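PDB 5UR2: bifunctional protein PutA from Bdellovibrio bacteriovorus, which probably couples proline dehydrogenase and L-glutamate gamma-semialdehyde dehydrogenase activities to convert L-proline into L-glutamate. Local coordinates for residues E900-G905 and G944-S949. Residues are numbered along the deposited sequence; the frame is centred on the assembly and turned at random.
Sequences EYALTG and GGFKMS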
ATOM      1  N   GLU B 900      28.085  12.989  -3.971  1.00 23.72           N
ATOM      2  CA  GLU B 900      27.688  11.688  -4.483  1.00 28.40           C
ATOM      3  C   GLU B 900      26.467  11.118  -3.774  1.00 25.54           C
ATOM      4  O   GLU B 900      25.855  10.179  -4.287  1.00 28.05           O
ATOM      5  CB  GLU B 900      28.850  10.707  -4.283  1.00 32.61           C
ATOM      6  CG  GLU B 900      29.673  10.364  -5.496  1.00 48.73           C
ATOM      7  CD  GLU B 900      30.713   9.285  -5.181  1.00 53.48           C
ATOM      8  OE1 GLU B 900      30.998   9.033  -3.986  1.00 35.89           O
ATOM      9  OE2 GLU B 900      31.232   8.672  -6.136  1.00 67.22           O
ATOM     10  N   TYR B 901      26.100  11.664  -2.624  1.00 20.70           N
ATOM     11  CA  TYR B 901      25.202  11.011  -1.693  1.00 26.66           C
ATOM     12  C   TYR B 901      23.899  11.782  -1.536  1.00 27.30           C
ATOM     13  O   TYR B 901      23.807  12.974  -1.845  1.00 25.72           O
ATOM     14  CB  TYR B 901      25.884  10.850  -0.326  1.00 19.77           C
ATOM     15  CG  TYR B 901      27.104   9.950  -0.363  1.00 27.28           C
ATOM     16  CD1 TYR B 901      26.960   8.563  -0.464  1.00 27.80           C
ATOM     17  CD2 TYR B 901      28.394  10.473  -0.272  1.00 24.86           C
ATOM     18  CE1 TYR B 901      28.063   7.731  -0.488  1.00 29.58           C
ATOM     19  CE2 TYR B 901      29.510   9.643  -0.298  1.00 25.81           C
ATOM     20  CZ  TYR B 901      29.340   8.277  -0.411  1.00 27.15           C
ATOM     21  OH  TYR B 901      30.439   7.444  -0.426  1.00 27.91           O
ATOM     22  N   ALA B 902      22.885  11.075  -1.050  1.00 21.48           N
ATOM     23  CA  ALA B 902      21.564  11.659  -0.871  1.00 21.99           C
ATOM     24  C   ALA B 902      20.827  10.891   0.226  1.00 26.16           C
ATOM     25  O   ALA B 902      19.720  10.370   0.036  1.00 17.78           O
ATOM     26  CB  ALA B 902      20.807  11.649  -2.198  1.00 24.54           C
ATOM     27  N   LEU B 903      21.445  10.812   1.407  1.00 18.01           N
ATOM     28  CA  LEU B 903      20.874  10.058   2.514  1.00 17.43           C
ATOM     29  C   LEU B 903      20.122  10.999   3.466  1.00 25.12           C
ATOM     30  O   LEU B 903      18.897  11.118   3.341  1.00 25.35           O
ATOM     31  CB  LEU B 903      21.971   9.258   3.225  1.00 18.00           C
ATOM     32  CG  LEU B 903      21.520   8.268   4.314  1.00 20.03           C
ATOM     33  CD1 LEU B 903      20.257   7.536   3.919  1.00 16.42           C
ATOM     34  CD2 LEU B 903      22.629   7.283   4.648  1.00 19.70           C
ATOM     35  N   THR B 904      20.798  11.686   4.402  1.00 18.80           N
ATOM     36  CA  THR B 904      20.076  12.600   5.282  1.00 17.38           C
ATOM     37  C   THR B 904      20.489  14.042   5.020  1.00 20.61           C
ATOM     38  O   THR B 904      21.535  14.314   4.430  1.00 24.14           O
ATOM     39  CB  THR B 904      20.264  12.267   6.776  1.00 21.82           C
ATOM     40  OG1 THR B 904      21.618  12.501   7.196  1.00 20.88           O
ATOM     41  CG2 THR B 904      19.881  10.828   7.056  1.00 19.32           C
ATOM     42  N   GLY B 905      19.636  14.968   5.453  1.00 20.34           N
ATOM     43  CA  GLY B 905      19.912  16.389   5.334  1.00 24.34           C
ATOM     44  C   GLY B 905      18.930  17.164   6.183  1.00 25.26           C
ATOM     45  O   GLY B 905      17.857  16.666   6.532  1.00 27.76           O
ATOM     46  N   GLY B 944      16.401   5.792   4.523  1.00 24.35           N
ATOM     47  CA  GLY B 944      17.058   5.354   3.303  1.00 15.43           C
ATOM     48  C   GLY B 944      17.080   6.474   2.293  1.00 26.16           C
ATOM     49  O   GLY B 944      16.326   7.445   2.372  1.00 27.56           O
ATOM     50  N   GLY B 945      17.980   6.345   1.321  1.00 21.22           N
ATOM     51  CA  GLY B 945      18.181   7.429   0.379  1.00 28.21           C
ATOM     52  C   GLY B 945      18.598   7.003  -1.014  1.00 29.01           C
ATOM     53  O   GLY B 945      18.553   5.818  -1.357  1.00 28.15           O
ATOM     54  N   PHE B 946      19.012   7.963  -1.827  1.00 29.56           N
ATOM     55  CA  PHE B 946      19.264   7.657  -3.225  1.00 29.98           C
ATOM     56  C   PHE B 946      20.633   8.186  -3.643  1.00 25.11           C
ATOM     57  O   PHE B 946      21.523   8.311  -2.795  1.00 24.91           O
ATOM     58  CB  PHE B 946      18.116   8.198  -4.110  1.00 30.76           C
ATOM     59  CG  PHE B 946      17.603   9.582  -3.726  1.00 24.31           C
ATOM     60  CD1 PHE B 946      16.654   9.732  -2.717  1.00 20.29           C
ATOM     61  CD2 PHE B 946      18.020  10.717  -4.425  1.00 20.76           C
ATOM     62  CE1 PHE B 946      16.161  10.995  -2.365  1.00 24.20           C
ATOM     63  CE2 PHE B 946      17.535  11.994  -4.078  1.00 20.27           C
ATOM     64  CZ  PHE B 946      16.592  12.125  -3.043  1.00 23.69           C
ATOM     65  N   LYS B 947      20.811   8.492  -4.936  1.00 23.96           N
ATOM     66  CA  LYS B 947      22.139   8.670  -5.514  1.00 21.43           C
ATOM     67  C   LYS B 947      22.977   7.483  -5.053  1.00 27.21           C
ATOM     68  O   LYS B 947      22.466   6.357  -5.033  1.00 25.08           O
ATOM     69  CB  LYS B 947      22.748  10.012  -5.112  1.00 20.82           C
ATOM     70  CG  LYS B 947      22.025  11.237  -5.711  1.00 23.38           C
ATOM     71  CD  LYS B 947      22.806  12.541  -5.459  1.00 25.69           C
ATOM     72  CE  LYS B 947      21.998  13.776  -5.876  1.00 22.91           C
ATOM     73  NZ  LYS B 947      22.654  15.119  -5.573  1.00 25.92           N
ATOM     74  N   MET B 948      24.215   7.709  -4.598  1.00 27.52           N
ATOM     75  CA  MET B 948      25.072   6.604  -4.167  1.00 27.77           C
ATOM     76  C   MET B 948      24.838   6.174  -2.705  1.00 27.98           C
ATOM     77  O   MET B 948      25.638   5.394  -2.173  1.00 27.61           O
ATOM     78  CB  MET B 948      26.553   6.954  -4.388  1.00 23.66           C
ATOM     79  CG  MET B 948      26.941   7.187  -5.862  1.00 32.52           C
ATOM     80  SD  MET B 948      26.460   5.831  -6.980  1.00 34.93           S
ATOM     81  CE  MET B 948      27.491   4.548  -6.320  1.00 40.52           C
ATOM     82  N   SER B 949      23.753   6.616  -2.065  1.00 18.43           N
ATOM     83  CA  SER B 949      23.419   6.176  -0.713  1.00 28.14           C
ATOM     84  C   SER B 949      22.652   4.860  -0.669  1.00 28.54           C
ATOM     85  O   SER B 949      22.480   4.308   0.421  1.00 32.68           O
ATOM     86  CB  SER B 949      22.605   7.247   0.025  1.00 17.75           C
ATOM     87  OG  SER B 949      23.392   8.403   0.216  1.00 19.91           O
TER
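G944 meets L903 through its carbonyl carbon, 3.7 Å from CD1 of the leucine. The backbone of G945 lies against A902 and L903. With no side chain in the way, G945 CA comes within 3.3 Å of A902 O in a CA-H...O contact. F946 N then donates to A902 O at 3.1 Å, from above the carbonyl plane. The F946 ring turns one face to the methyl of A902 in a CH-pi contact. A902 CB sits 4.0 Å from the centroid of the F946 ring, offset toward the rim near CD2 and CE2. K947 lays its extended chain beside A902 CB, with K947 CG at 3.7 Å. Its NZ reaches E923 in a salt bridge.

F946 to S949 form a type II' turn, closed by S949 N bonding to F946 O. From the turn, M948 N donates across to E900 O, nearly in line with the carbonyl. S949 OG lies anti to its own carbonyl carbon (chi1 -65°). There it accepts a hydrogen bond from A902 N at 3.0 Å, fairly straight (164°), and sits near the Y901 ring plane, at the edge. The same hydroxyl is also hydrogen-bonded to G748 O.

Both segments belong to the aldehyde dehydrogenase fold. L903 packs on C780 and lies close to E746, both predicted active-site residues, which places it beside the probable aldehyde dehydrogenase active site. Helix 720-730 flanks Y901 and M948. Q738 of the second subunit packs on E900 and K947, and H739 of that subunit on M948. Strand 901-908 runs parallel to 751-755 and 926-929, while 946-947 adds a short, weakly bonded antiparallel stretch beside it.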